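Local coordinates for V-type ATP synthase alpha chain (Thermoplasma volcanium, PDB 4O1S), which belongs to the intein family, with the mostly beta, horseshoe-shaped HINT fold, and comes from subunit A of an archaeal V-type ATPase, at residues Ser7-Val12 against Thr19-Asp24; Ser28-Glu33 against Glu44-Lys49; Ser76-Ile81 against Phe144-Leu149; Gly85-Ser90 against Gly163-His168; Leu97-Glu102 against Asp117-Val122. All coordinates share one frame; numbering follows the deposited sequence.

Contact 2 lies far from the chain's centre, on the opposite side from contact 5, yet is buried; the others are partly buried. Contacts 1 and 2 share helix 22-31: contact 1 holds its start by backbone bonds, and contact 2 holds its later part by an arginine-glutamate pair. Contacts 3 and 4 meet in one sheet, where strands 77-83 and 88-91 are neighbours. Contacts 4 and 5 meet where strand 165-168 touches strands 96-101 and 118-122. Contact 1 pairs a hairpin, and contact 5 has a single bridge eked out by water. Contact 3 is made mainly by side chains, without hydrogen bonds across it. Contact 4 mixes apolar packing with one arginine-carbonyl bond. Contacts 1 and 3 share a sulfate ion.

Contact 1 (Ser7-Val12 against Thr19-Asp24); sequences SGETPV and TIKIKD. With SO4 (sulfate ion), chain F.
The Glu9 carboxylate turns one oxygen to each of two lysines. OE1 lies by Lys21, and the Glu9 OE1 to Lys21 NZ salt bridge is long at 3.7 Å. OE2 meets the CE methylene of Lys23. The Lys23 ammonium goes instead to its neighbour: NZ is 2.8 Å from Asp24 OD1, on the syn side but 33° out of the carboxylate plane. The flat Gly8 carbonyl takes Lys23 N (N to Gly8 O 3.0 Å) in its own plane, on a lone pair. Glu9 is bent at chi2 (-70°), which turns CD back, and its side chain lies beside both lysines.

The backbones form a beta hairpin. Val12 and Ile20 are a hydrogen-bonded antiparallel pair, with Val12 N to Ile20 O 2.8 Å. Their CG2 methyls meet side by side. Pro11 and Lys21 are the non-hydrogen-bonded pair. Ile22 N bonds to Thr10 O at 2.7 Å, just past Lys21, the N-cap of the helix. A type I turn from Ser7 to Thr10 leads into the hairpin. It includes an ST turn in which Ser7 OG accepts from Glu9 N; the same OG also donates to a sulfate ion.

Ile22 and Lys23 pack on Tyr147 of strand 143-149. On the side of strand 88-91, Ser7 bonds to Ser90 through the backbone and Thr10 touches Val89.

Contact 2 (Ser28-Glu33 against Glu44-Lys49); sequences SERKKE and EIIHLK
Arg30 crosses from the last part of helix 22-31 to Glu44 on strand 43-58. Its CB rests against the CD1 methyl of Ile46, 3.7 Å away. CG is anti to the backbone N (chi1 -166°), and the chain then runs extended to NE. CD passes 3.5 Å from Glu44 OE1. NE bonds to Glu44 OE1 at 2.7 Å, and NH2 bonds to Glu44 OE2 at 3.0 Å. The grip is side-on, with one nitrogen for each oxygen. Both oxygens are met on their syn sides, and the two flat groups are only 17° apart. Glu44 OE1 also bonds to Tyr26 OH, so a second partner helps to fix the carboxylate. One residue earlier, Glu29 CB packs by Leu48 CD1 (4.1 Å), and the two side chains cross at about a right angle. Val37 of the adjacent strand touches Arg30, Glu44 and Ile46. This is a helix laid on one face of an antiparallel sheet, with Ile46 beneath it and a bidentate salt bridge at its border.

Contact 3 (Ser76-Ile81 against Phe144-Leu149); sequences SYLVRI and FDVYDL. With SO4 (sulfate ion), chain F.
Leu78 lays a methyl over one face of the Phe144 ring, a CH-pi contact. Leu78 CD2 is 3.5 Å from the centroid of the Phe144 ring, 22° off the normal and offset toward the rim. Phe144 CG, anti to its carbonyl carbon (chi1 -46°), is the ring atom nearest this methyl. The ring edge is turned to segment 76-81: Tyr77 N lies near the ring plane, and so does Ser76 O, 3.5 Å from Phe144 CE2. Arg80 comes to the ring tip to tip. Its guanidinium stands almost perpendicular to the ring (88°), with Arg80 NH2 3.7 Å from Phe144 CE1. The same NH2 donates to sulfate O3 at 3.0 Å; NH1 makes a weak bond to sulfate O1 and also bonds Ser90 OG. Arg80 NE has a salt bridge to Glu140. Leu78 and Val146 pass each other pointing opposite ways, Leu78 CD1 to Val146 CG1 3.9 Å. The strands share no hydrogen bond: this is side-chain packing between two sheets of the mostly beta HINT fold.

Contact 4 (Gly85-Ser90 against Gly163-His168); sequences GGRSVS and GLLVLH
Arg87 and Gly163 bring their backbones to 4.8 Å, CA to CA, and from there strands 88-90 and 165-168 run roughly the same way, 30° apart, with their axes 8.7 Å from each other. At that spacing the strands meet through side chains. Arg87 leans over Gly163, which has a positive phi (102°) in the loop leading to strand 165-168. The arginine chain is extended from CG to NE, and NE donates to Gly163 O at 2.7 Å. The bond lies in the guanidinium plane and also in the carbonyl plane, on a lone pair, though it is bent (141° at the hydrogen). A water accepts from Arg87 NH2 at 2.9 Å and donates weakly to the same oxygen. Arg87 NH1 has its own salt bridge to Asp132. The contact joins two sheets of the HINT fold: 88-91 is an outer strand of one, and 165-168 an inner strand of the other. Between them Leu165 spreads its two methyls. CD1 lies 3.5 Å from Val89 CG1, and CD2 is 3.9 Å from Arg87 CD. Val89 and Leu167 reach toward each other tip to tip, CG2 to CD1. Leu165 also touches Ile119, and Leu167 touches Leu97.

Contact 5 (Leu97-Glu102 against Asp117-Val122); sequences LFVLTE and DMIAAV
Val99 sets CG1 anti to its backbone N (chi1 -179°), and this methyl lies 3.6 Å from Met118 O. Phe98 has CG anti to its carbonyl carbon (chi1 -72°), and the ring leads away from the other strand. Its CB still meets Ala120 CB at 3.7 Å. The two strands cross at a wide angle, 120° between their directions, and Val99 and Ile119 make a single bridge. Two hydrogen bonds frame it: Ala120 N to Phe98 O at 2.9 Å, and Leu100 N to Met118 O at 3.1 Å. The Ile119 and Val99 CA hydrogens point at the same two carbonyls. Farther from the bridge, water takes over. One water accepts from Phe98 N and lies 3.0 Å from Ala120 O. Another accepts from Met118 N and donates to Leu100 O. Leu97 and Ile119 touch through CD1 atoms. The polar part of the contact is thus two direct backbone bonds, beyond which water appears to link the backbones, with apolar side chains packed beside them.

Contact 1 (Ser7-Val12 against Thr19-Asp24)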
# COMPACT_ATOMS: atom_id res chain seq x y z
N SER A 7 7.15 1.49 -1.83
CA SER A 7 8.03 1.98 -2.86
C SER A 7 7.25 2.84 -3.84
O SER A 7 6.03 2.70 -3.98
CB SER A 7 8.68 0.81 -3.60
OG SER A 7 8.89 1.15 -4.96
N GLY A 8 7.95 3.72 -4.54
CA GLY A 8 7.28 4.68 -5.39
C GLY A 8 6.73 4.01 -6.63
O GLY A 8 5.96 4.60 -7.39
N GLU A 9 7.14 2.76 -6.83
CA GLU A 9 6.77 2.02 -8.04
C GLU A 9 5.44 1.32 -7.82
O GLU A 9 4.90 0.73 -8.72
CB GLU A 9 7.84 0.99 -8.38
CG GLU A 9 9.18 1.61 -8.71
CD GLU A 9 9.15 2.36 -10.04
OE1 GLU A 9 8.37 1.94 -10.93
OE2 GLU A 9 9.92 3.36 -10.19
N THR A 10 4.94 1.41 -6.60
CA THR A 10 3.75 0.69 -6.21
C THR A 10 2.56 1.26 -6.98
O THR A 10 2.31 2.46 -6.92
CB THR A 10 3.49 0.84 -4.70
OG1 THR A 10 4.64 0.40 -3.97
CG2 THR A 10 2.25 0.03 -4.27
N PRO A 11 1.83 0.39 -7.69
CA PRO A 11 0.57 0.79 -8.30
C PRO A 11 -0.47 0.98 -7.22
O PRO A 11 -0.57 0.16 -6.31
CB PRO A 11 0.17 -0.42 -9.16
CG PRO A 11 1.41 -1.22 -9.30
CD PRO A 11 2.16 -1.01 -8.02
N VAL A 12 -1.23 2.06 -7.33
CA VAL A 12 -2.47 2.17 -6.59
C VAL A 12 -3.60 2.16 -7.59
O VAL A 12 -3.39 2.45 -8.77
CB VAL A 12 -2.50 3.43 -5.77
CG1 VAL A 12 -1.37 3.37 -4.80
CG2 VAL A 12 -2.32 4.61 -6.64
N THR A 19 -4.76 2.97 -13.34
CA THR A 19 -3.73 2.46 -12.47
C THR A 19 -2.62 3.47 -12.55
O THR A 19 -2.28 3.94 -13.62
CB THR A 19 -3.22 1.12 -12.96
OG1 THR A 19 -4.34 0.30 -13.28
CG2 THR A 19 -2.42 0.45 -11.90
N ILE A 20 -2.04 3.79 -11.40
CA ILE A 20 -0.97 4.76 -11.35
C ILE A 20 0.05 4.41 -10.26
O ILE A 20 -0.32 3.94 -9.16
CB ILE A 20 -1.53 6.19 -11.15
CG1 ILE A 20 -0.46 7.24 -11.44
CG2 ILE A 20 -2.07 6.40 -9.73
CD1 ILE A 20 -0.99 8.64 -11.33
N LYS A 21 1.32 4.59 -10.59
CA LYS A 21 2.38 4.37 -9.62
C LYS A 21 2.30 5.48 -8.59
O LYS A 21 2.10 6.65 -8.95
CB LYS A 21 3.73 4.43 -10.33
CG LYS A 21 4.03 3.24 -11.22
CD LYS A 21 5.40 3.39 -11.81
CE LYS A 21 5.52 2.69 -13.14
NZ LYS A 21 6.62 3.34 -13.89
N ILE A 22 2.45 5.14 -7.32
CA ILE A 22 2.30 6.13 -6.25
C ILE A 22 3.26 7.33 -6.40
O ILE A 22 2.89 8.46 -6.13
CB ILE A 22 2.37 5.49 -4.85
CG1 ILE A 22 1.89 6.48 -3.78
CG2 ILE A 22 3.78 4.97 -4.53
CD1 ILE A 22 1.36 5.79 -2.47
N LYS A 23 4.47 7.10 -6.88
CA LYS A 23 5.40 8.21 -7.03
C LYS A 23 4.93 9.20 -8.10
O LYS A 23 5.19 10.41 -7.99
CB LYS A 23 6.81 7.71 -7.33
CG LYS A 23 7.00 7.24 -8.76
CD LYS A 23 8.41 6.69 -8.90
CE LYS A 23 8.67 6.22 -10.31
NZ LYS A 23 8.08 7.18 -11.27
N ASP A 24 4.23 8.71 -9.12
CA ASP A 24 3.74 9.59 -10.18
C ASP A 24 2.54 10.40 -9.70
O ASP A 24 2.43 11.61 -9.97
CB ASP A 24 3.37 8.80 -11.43
CG ASP A 24 4.58 8.14 -12.08
OD1 ASP A 24 5.71 8.64 -11.85
OD2 ASP A 24 4.41 7.13 -12.80
S SO4 F . 13.22 1.45 -5.73
O1 SO4 F . 12.06 0.56 -5.63
O2 SO4 F . 12.98 2.70 -5.00
O3 SO4 F . 14.40 0.78 -5.17
O4 SO4 F . 13.49 1.80 -7.13

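Contact 2 (Ser28-Glu33 against Glu44-Lys49)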
# COMPACT_ATOMS: atom_id res chain seq x y z
N SER A 28 2.45 14.52 -9.32
CA SER A 28 1.43 15.28 -10.01
C SER A 28 0.64 16.15 -9.03
O SER A 28 0.45 17.35 -9.26
CB SER A 28 0.49 14.32 -10.74
OG SER A 28 -0.52 15.06 -11.41
N GLU A 29 0.20 15.54 -7.94
CA GLU A 29 -0.57 16.24 -6.93
C GLU A 29 0.26 17.33 -6.26
O GLU A 29 -0.25 18.36 -5.84
CB GLU A 29 -1.08 15.23 -5.90
CG GLU A 29 -2.09 14.25 -6.46
CD GLU A 29 -3.38 14.94 -6.80
OE1 GLU A 29 -3.62 16.05 -6.29
OE2 GLU A 29 -4.17 14.38 -7.59
N ARG A 30 1.57 17.12 -6.21
CA ARG A 30 2.45 18.05 -5.57
C ARG A 30 2.46 19.41 -6.27
O ARG A 30 2.61 20.45 -5.63
CB ARG A 30 3.85 17.46 -5.49
CG ARG A 30 4.75 18.20 -4.56
CD ARG A 30 6.13 17.57 -4.48
NE ARG A 30 6.93 18.28 -3.49
CZ ARG A 30 7.78 19.26 -3.77
NH1 ARG A 30 7.97 19.65 -5.02
NH2 ARG A 30 8.43 19.86 -2.80
N LYS A 31 2.26 19.40 -7.59
CA LYS A 31 2.29 20.63 -8.39
C LYS A 31 1.00 21.42 -8.38
O LYS A 31 1.01 22.59 -8.77
CB LYS A 31 2.51 20.29 -9.86
CG LYS A 31 3.71 19.47 -10.17
CD LYS A 31 3.85 19.42 -11.67
CE LYS A 31 5.16 18.80 -12.05
NZ LYS A 31 5.49 17.69 -11.10
N LYS A 32 -0.11 20.79 -8.02
CA LYS A 32 -1.41 21.45 -8.11
C LYS A 32 -1.57 22.67 -7.17
O LYS A 32 -1.33 22.54 -5.95
CB LYS A 32 -2.51 20.43 -7.88
CG LYS A 32 -2.68 19.42 -9.01
CD LYS A 32 -3.42 18.20 -8.52
CE LYS A 32 -4.40 17.69 -9.53
NZ LYS A 32 -3.66 17.32 -10.76
N GLU A 33 -1.94 23.83 -7.72
CA GLU A 33 -2.19 25.08 -6.94
C GLU A 33 -3.24 24.88 -5.83
O GLU A 33 -3.07 25.35 -4.71
CB GLU A 33 -2.56 26.25 -7.86
CG GLU A 33 -3.54 27.26 -7.23
CD GLU A 33 -5.00 27.02 -7.63
OE1 GLU A 33 -5.28 25.99 -8.28
OE2 GLU A 33 -5.87 27.86 -7.30
N GLU A 44 7.37 14.71 3.90
CA GLU A 44 6.56 15.68 3.20
C GLU A 44 5.13 15.17 3.02
O GLU A 44 4.89 13.97 2.79
CB GLU A 44 7.16 16.01 1.85
CG GLU A 44 6.50 17.21 1.22
CD GLU A 44 7.12 17.57 -0.12
OE1 GLU A 44 6.83 16.88 -1.13
OE2 GLU A 44 7.91 18.54 -0.15
N ILE A 45 4.18 16.10 3.13
CA ILE A 45 2.77 15.76 3.01
C ILE A 45 2.02 16.67 2.03
O ILE A 45 2.26 17.89 1.96
CB ILE A 45 2.09 15.79 4.39
CG1 ILE A 45 2.65 14.67 5.25
CG2 ILE A 45 0.60 15.61 4.26
CD1 ILE A 45 2.56 14.95 6.74
N ILE A 46 1.13 16.06 1.25
CA ILE A 46 0.27 16.87 0.42
C ILE A 46 -1.13 16.68 0.92
O ILE A 46 -1.62 15.55 1.10
CB ILE A 46 0.33 16.50 -1.07
CG1 ILE A 46 1.77 16.30 -1.55
CG2 ILE A 46 -0.38 17.58 -1.90
CD1 ILE A 46 1.80 15.68 -2.93
N HIS A 47 -1.79 17.80 1.15
CA HIS A 47 -3.18 17.76 1.49
C HIS A 47 -3.99 18.07 0.22
O HIS A 47 -3.82 19.11 -0.42
CB HIS A 47 -3.45 18.73 2.65
CG HIS A 47 -4.86 18.70 3.15
ND1 HIS A 47 -5.66 17.59 3.04
CD2 HIS A 47 -5.62 19.66 3.73
CE1 HIS A 47 -6.85 17.86 3.55
NE2 HIS A 47 -6.85 19.11 3.98
N LEU A 48 -4.85 17.15 -0.15
CA LEU A 48 -5.54 17.21 -1.42
C LEU A 48 -6.84 18.01 -1.33
O LEU A 48 -7.73 17.63 -0.57
CB LEU A 48 -5.85 15.79 -1.91
CG LEU A 48 -4.80 15.03 -2.72
CD1 LEU A 48 -3.40 15.60 -2.55
CD2 LEU A 48 -4.84 13.60 -2.32
N LYS A 49 -6.95 19.08 -2.11
CA LYS A 49 -8.22 19.78 -2.25
C LYS A 49 -9.36 18.84 -2.72
O LYS A 49 -10.41 18.79 -2.08
CB LYS A 49 -8.08 21.02 -3.14
CG LYS A 49 -9.41 21.68 -3.47
CD LYS A 49 -9.76 22.77 -2.47
CE LYS A 49 -9.37 24.17 -2.99
NZ LYS A 49 -8.28 24.84 -2.18

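Contact 3 (Ser76-Ile81 against Phe144-Leu149)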
# COMPACT_ATOMS: atom_id res chain seq x y z
N SER A 76 15.65 3.47 4.65
CA SER A 76 16.92 2.84 4.40
C SER A 76 16.68 1.43 3.96
O SER A 76 17.60 0.75 3.48
CB SER A 76 17.72 2.79 5.69
OG SER A 76 18.29 4.05 5.96
N TYR A 77 15.46 0.96 4.19
CA TYR A 77 15.16 -0.44 4.00
C TYR A 77 13.87 -0.63 3.25
O TYR A 77 12.91 0.10 3.47
CB TYR A 77 15.06 -1.16 5.35
CG TYR A 77 16.32 -1.09 6.13
CD1 TYR A 77 17.37 -1.93 5.85
CD2 TYR A 77 16.46 -0.16 7.14
CE1 TYR A 77 18.55 -1.85 6.56
CE2 TYR A 77 17.64 -0.07 7.86
CZ TYR A 77 18.69 -0.92 7.57
OH TYR A 77 19.87 -0.84 8.28
N LEU A 78 13.86 -1.63 2.39
CA LEU A 78 12.65 -2.06 1.72
C LEU A 78 12.56 -3.59 1.82
O LEU A 78 13.59 -4.30 1.73
CB LEU A 78 12.71 -1.65 0.25
CG LEU A 78 11.73 -0.63 -0.33
CD1 LEU A 78 10.98 0.18 0.71
CD2 LEU A 78 12.48 0.27 -1.33
N VAL A 79 11.35 -4.09 2.05
CA VAL A 79 11.06 -5.53 1.97
C VAL A 79 10.29 -5.81 0.68
O VAL A 79 9.22 -5.25 0.46
CB VAL A 79 10.20 -5.96 3.14
CG1 VAL A 79 10.03 -7.47 3.14
CG2 VAL A 79 10.82 -5.44 4.46
N ARG A 80 10.86 -6.64 -0.18
CA ARG A 80 10.22 -6.92 -1.47
C ARG A 80 9.64 -8.30 -1.38
O ARG A 80 10.33 -9.27 -1.05
CB ARG A 80 11.22 -6.84 -2.61
CG ARG A 80 12.27 -5.74 -2.42
CD ARG A 80 12.71 -5.22 -3.74
NE ARG A 80 13.72 -4.16 -3.68
CZ ARG A 80 13.48 -2.88 -3.99
NH1 ARG A 80 12.24 -2.50 -4.35
NH2 ARG A 80 14.47 -1.98 -3.94
N ILE A 81 8.34 -8.38 -1.63
CA ILE A 81 7.59 -9.61 -1.45
C ILE A 81 7.02 -10.11 -2.77
O ILE A 81 6.42 -9.35 -3.55
CB ILE A 81 6.41 -9.38 -0.52
CG1 ILE A 81 6.92 -8.82 0.81
CG2 ILE A 81 5.61 -10.66 -0.32
CD1 ILE A 81 5.88 -8.06 1.58
N PHE A 144 15.94 4.92 -0.16
CA PHE A 144 14.71 4.85 -0.91
C PHE A 144 13.74 5.96 -0.57
O PHE A 144 13.57 6.34 0.60
CB PHE A 144 14.04 3.50 -0.70
CG PHE A 144 14.98 2.34 -0.82
CD1 PHE A 144 15.37 1.88 -2.07
CD2 PHE A 144 15.43 1.68 0.32
CE1 PHE A 144 16.21 0.78 -2.18
CE2 PHE A 144 16.28 0.57 0.23
CZ PHE A 144 16.67 0.13 -1.02
N ASP A 145 13.15 6.48 -1.63
CA ASP A 145 11.96 7.29 -1.50
C ASP A 145 10.78 6.38 -1.20
O ASP A 145 10.56 5.38 -1.90
CB ASP A 145 11.70 8.01 -2.82
CG ASP A 145 12.65 9.15 -3.03
OD1 ASP A 145 13.24 9.61 -2.03
OD2 ASP A 145 12.76 9.58 -4.19
N VAL A 146 10.02 6.69 -0.15
CA VAL A 146 8.85 5.89 0.13
C VAL A 146 7.61 6.78 0.23
O VAL A 146 7.73 7.98 0.47
CB VAL A 146 9.02 4.94 1.36
CG1 VAL A 146 10.13 3.96 1.11
CG2 VAL A 146 9.31 5.73 2.62
N TYR A 147 6.45 6.17 0.03
CA TYR A 147 5.19 6.89 -0.11
C TYR A 147 4.07 6.17 0.64
O TYR A 147 4.11 4.96 0.84
CB TYR A 147 4.81 6.99 -1.59
CG TYR A 147 5.82 7.74 -2.44
CD1 TYR A 147 5.65 9.10 -2.70
CD2 TYR A 147 6.94 7.11 -2.99
CE1 TYR A 147 6.54 9.80 -3.47
CE2 TYR A 147 7.85 7.81 -3.78
CZ TYR A 147 7.65 9.17 -4.01
OH TYR A 147 8.52 9.93 -4.78
N ASP A 148 3.08 6.95 1.05
CA ASP A 148 1.90 6.43 1.73
C ASP A 148 0.75 7.34 1.37
O ASP A 148 0.95 8.51 1.03
CB ASP A 148 2.12 6.42 3.25
CG ASP A 148 1.04 5.64 4.01
OD1 ASP A 148 0.21 4.96 3.36
OD2 ASP A 148 1.04 5.69 5.28
N LEU A 149 -0.46 6.82 1.42
CA LEU A 149 -1.63 7.66 1.34
C LEU A 149 -2.54 7.31 2.50
O LEU A 149 -2.36 6.27 3.13
CB LEU A 149 -2.33 7.48 0.00
CG LEU A 149 -2.58 6.07 -0.49
CD1 LEU A 149 -3.70 5.43 0.30
CD2 LEU A 149 -2.96 6.11 -1.96
S SO4 F . 13.22 1.45 -5.73
O1 SO4 F . 12.06 0.56 -5.63
O2 SO4 F . 12.98 2.70 -5.00
O3 SO4 F . 14.40 0.78 -5.17
O4 SO4 F . 13.49 1.80 -7.13

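Contact 4 (Gly85-Ser90 against Gly163-His168)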
# COMPACT_ATOMS: atom_id res chain seq x y z
N GLY A 85 1.48 -16.69 -6.84
CA GLY A 85 0.57 -16.18 -7.84
C GLY A 85 1.04 -14.98 -8.64
O GLY A 85 0.25 -14.38 -9.38
N GLY A 86 2.31 -14.60 -8.48
CA GLY A 86 2.87 -13.50 -9.27
C GLY A 86 2.54 -12.12 -8.76
O GLY A 86 2.56 -11.16 -9.50
N ARG A 87 2.20 -12.02 -7.48
CA ARG A 87 1.90 -10.74 -6.89
C ARG A 87 3.12 -10.19 -6.18
O ARG A 87 3.93 -10.96 -5.63
CB ARG A 87 0.76 -10.87 -5.89
CG ARG A 87 -0.52 -11.35 -6.51
CD ARG A 87 -1.64 -11.35 -5.51
NE ARG A 87 -2.90 -11.46 -6.21
CZ ARG A 87 -3.41 -12.61 -6.62
NH1 ARG A 87 -2.78 -13.76 -6.37
NH2 ARG A 87 -4.56 -12.61 -7.27
N SER A 88 3.27 -8.87 -6.18
CA SER A 88 4.44 -8.25 -5.57
C SER A 88 4.19 -6.85 -5.01
O SER A 88 3.34 -6.09 -5.51
CB SER A 88 5.61 -8.20 -6.55
OG SER A 88 5.36 -7.23 -7.54
N VAL A 89 4.92 -6.53 -3.96
CA VAL A 89 4.97 -5.16 -3.46
C VAL A 89 6.27 -5.01 -2.66
O VAL A 89 6.74 -5.96 -2.02
CB VAL A 89 3.72 -4.83 -2.64
CG1 VAL A 89 3.68 -5.67 -1.36
CG2 VAL A 89 3.64 -3.33 -2.34
N SER A 90 6.90 -3.84 -2.75
CA SER A 90 8.06 -3.54 -1.92
C SER A 90 7.59 -2.54 -0.89
O SER A 90 6.98 -1.50 -1.23
CB SER A 90 9.23 -2.98 -2.75
OG SER A 90 9.69 -3.89 -3.74
N GLY A 163 -1.05 -7.03 -8.40
CA GLY A 163 -1.91 -8.15 -8.07
C GLY A 163 -2.83 -7.86 -6.90
O GLY A 163 -3.29 -8.77 -6.22
N LEU A 164 -3.09 -6.57 -6.68
CA LEU A 164 -4.06 -6.12 -5.70
C LEU A 164 -3.82 -6.69 -4.31
O LEU A 164 -4.71 -7.31 -3.70
CB LEU A 164 -5.48 -6.45 -6.16
CG LEU A 164 -5.87 -6.17 -7.61
CD1 LEU A 164 -7.31 -6.53 -7.81
CD2 LEU A 164 -5.68 -4.74 -7.98
N LEU A 165 -2.61 -6.49 -3.79
CA LEU A 165 -2.35 -6.85 -2.41
C LEU A 165 -3.04 -5.86 -1.48
O LEU A 165 -3.35 -4.70 -1.86
CB LEU A 165 -0.85 -6.89 -2.14
CG LEU A 165 -0.12 -7.93 -2.99
CD1 LEU A 165 1.37 -7.61 -3.06
CD2 LEU A 165 -0.34 -9.33 -2.42
N VAL A 166 -3.31 -6.34 -0.27
CA VAL A 166 -4.08 -5.58 0.69
C VAL A 166 -3.14 -5.15 1.78
O VAL A 166 -2.54 -5.99 2.49
CB VAL A 166 -5.24 -6.42 1.29
CG1 VAL A 166 -6.07 -5.56 2.27
CG2 VAL A 166 -6.11 -7.02 0.19
N LEU A 167 -3.00 -3.83 1.93
CA LEU A 167 -1.96 -3.28 2.80
C LEU A 167 -2.57 -2.55 3.97
O LEU A 167 -3.39 -1.65 3.79
CB LEU A 167 -1.04 -2.38 1.99
CG LEU A 167 -0.42 -3.19 0.84
CD1 LEU A 167 0.15 -2.37 -0.29
CD2 LEU A 167 0.64 -4.09 1.43
N HIS A 168 -2.18 -2.97 5.17
CA HIS A 168 -2.65 -2.30 6.38
C HIS A 168 -1.80 -1.09 6.76
O HIS A 168 -0.90 -1.18 7.61
CB HIS A 168 -2.69 -3.26 7.55
CG HIS A 168 -3.33 -2.67 8.76
ND1 HIS A 168 -2.72 -2.65 9.99
CD2 HIS A 168 -4.52 -2.04 8.92
CE1 HIS A 168 -3.51 -2.05 10.86
NE2 HIS A 168 -4.62 -1.67 10.24
O HOH W 1 -5.60 -10.04 -8.17

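Contact 5 (Leu97-Glu102 against Asp117-Val122)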
# COMPACT_ATOMS: atom_id res chain seq x y z
N LEU A 97 0.99 -6.65 6.45
CA LEU A 97 0.19 -7.43 5.52
C LEU A 97 -0.78 -8.24 6.36
O LEU A 97 -0.64 -8.31 7.59
CB LEU A 97 1.07 -8.35 4.67
CG LEU A 97 2.14 -7.86 3.67
CD1 LEU A 97 1.54 -7.21 2.48
CD2 LEU A 97 3.20 -6.93 4.29
N PHE A 98 -1.77 -8.84 5.71
CA PHE A 98 -2.71 -9.69 6.41
C PHE A 98 -2.43 -11.14 6.07
O PHE A 98 -2.30 -11.51 4.89
CB PHE A 98 -4.14 -9.34 5.99
CG PHE A 98 -4.61 -8.05 6.55
CD1 PHE A 98 -4.98 -7.96 7.89
CD2 PHE A 98 -4.65 -6.91 5.75
CE1 PHE A 98 -5.41 -6.75 8.44
CE2 PHE A 98 -5.08 -5.69 6.26
CZ PHE A 98 -5.45 -5.60 7.61
N VAL A 99 -2.33 -11.98 7.11
CA VAL A 99 -2.01 -13.39 6.90
C VAL A 99 -3.10 -14.32 7.39
O VAL A 99 -3.58 -14.21 8.51
CB VAL A 99 -0.69 -13.79 7.60
CG1 VAL A 99 -0.36 -15.25 7.36
CG2 VAL A 99 0.40 -12.96 7.05
N LEU A 100 -3.47 -15.26 6.53
CA LEU A 100 -4.39 -16.30 6.91
C LEU A 100 -3.67 -17.40 7.69
O LEU A 100 -2.89 -18.13 7.12
CB LEU A 100 -5.03 -16.90 5.66
CG LEU A 100 -5.92 -18.12 5.90
CD1 LEU A 100 -7.08 -17.78 6.83
CD2 LEU A 100 -6.41 -18.63 4.56
N THR A 101 -3.94 -17.49 8.99
CA THR A 101 -3.38 -18.56 9.82
C THR A 101 -4.47 -19.57 10.20
O THR A 101 -5.67 -19.31 10.00
CB THR A 101 -2.77 -17.99 11.11
OG1 THR A 101 -3.81 -17.61 12.02
CG2 THR A 101 -1.97 -16.75 10.82
N GLU A 102 -4.06 -20.70 10.76
CA GLU A 102 -4.98 -21.71 11.30
C GLU A 102 -5.99 -21.14 12.29
O GLU A 102 -7.06 -21.69 12.48
CB GLU A 102 -4.16 -22.79 12.01
CG GLU A 102 -4.72 -24.19 11.91
CD GLU A 102 -3.64 -25.25 12.07
OE1 GLU A 102 -2.47 -24.88 12.31
OE2 GLU A 102 -3.95 -26.46 11.96
N ASP A 117 4.01 -18.03 4.16
CA ASP A 117 2.84 -17.25 4.58
C ASP A 117 1.84 -16.92 3.45
O ASP A 117 2.23 -16.61 2.33
CB ASP A 117 3.27 -15.97 5.30
CG ASP A 117 3.90 -16.26 6.66
OD1 ASP A 117 3.86 -17.45 7.06
OD2 ASP A 117 4.42 -15.32 7.31
N MET A 118 0.54 -16.98 3.78
CA MET A 118 -0.51 -16.67 2.81
C MET A 118 -1.02 -15.25 3.02
O MET A 118 -1.65 -14.96 4.05
CB MET A 118 -1.66 -17.68 2.90
CG MET A 118 -1.22 -19.06 2.46
SD MET A 118 -2.44 -20.34 2.76
CE MET A 118 -3.32 -20.29 1.21
N ILE A 119 -0.75 -14.37 2.07
CA ILE A 119 -1.12 -12.99 2.29
C ILE A 119 -2.37 -12.62 1.52
O ILE A 119 -2.68 -13.22 0.50
CB ILE A 119 0.03 -12.00 2.03
CG1 ILE A 119 0.45 -11.98 0.57
CG2 ILE A 119 1.22 -12.34 2.90
CD1 ILE A 119 1.47 -10.86 0.29
N ALA A 120 -3.09 -11.65 2.06
CA ALA A 120 -4.36 -11.21 1.52
C ALA A 120 -4.19 -10.40 0.23
O ALA A 120 -3.43 -9.43 0.17
CB ALA A 120 -5.12 -10.39 2.57
N ALA A 121 -4.90 -10.83 -0.80
CA ALA A 121 -4.93 -10.15 -2.07
C ALA A 121 -6.38 -10.07 -2.49
O ALA A 121 -7.23 -10.73 -1.90
CB ALA A 121 -4.15 -10.94 -3.08
N VAL A 122 -6.68 -9.28 -3.51
CA VAL A 122 -8.03 -9.19 -4.03
C VAL A 122 -8.11 -9.68 -5.48
O VAL A 122 -7.34 -9.23 -6.33
CB VAL A 122 -8.50 -7.76 -3.94
CG1 VAL A 122 -9.83 -7.60 -4.64
CG2 VAL A 122 -8.61 -7.37 -2.51
O HOH W 2 -2.10 -8.76 2.80
O HOH W 3 -0.12 -18.32 6.12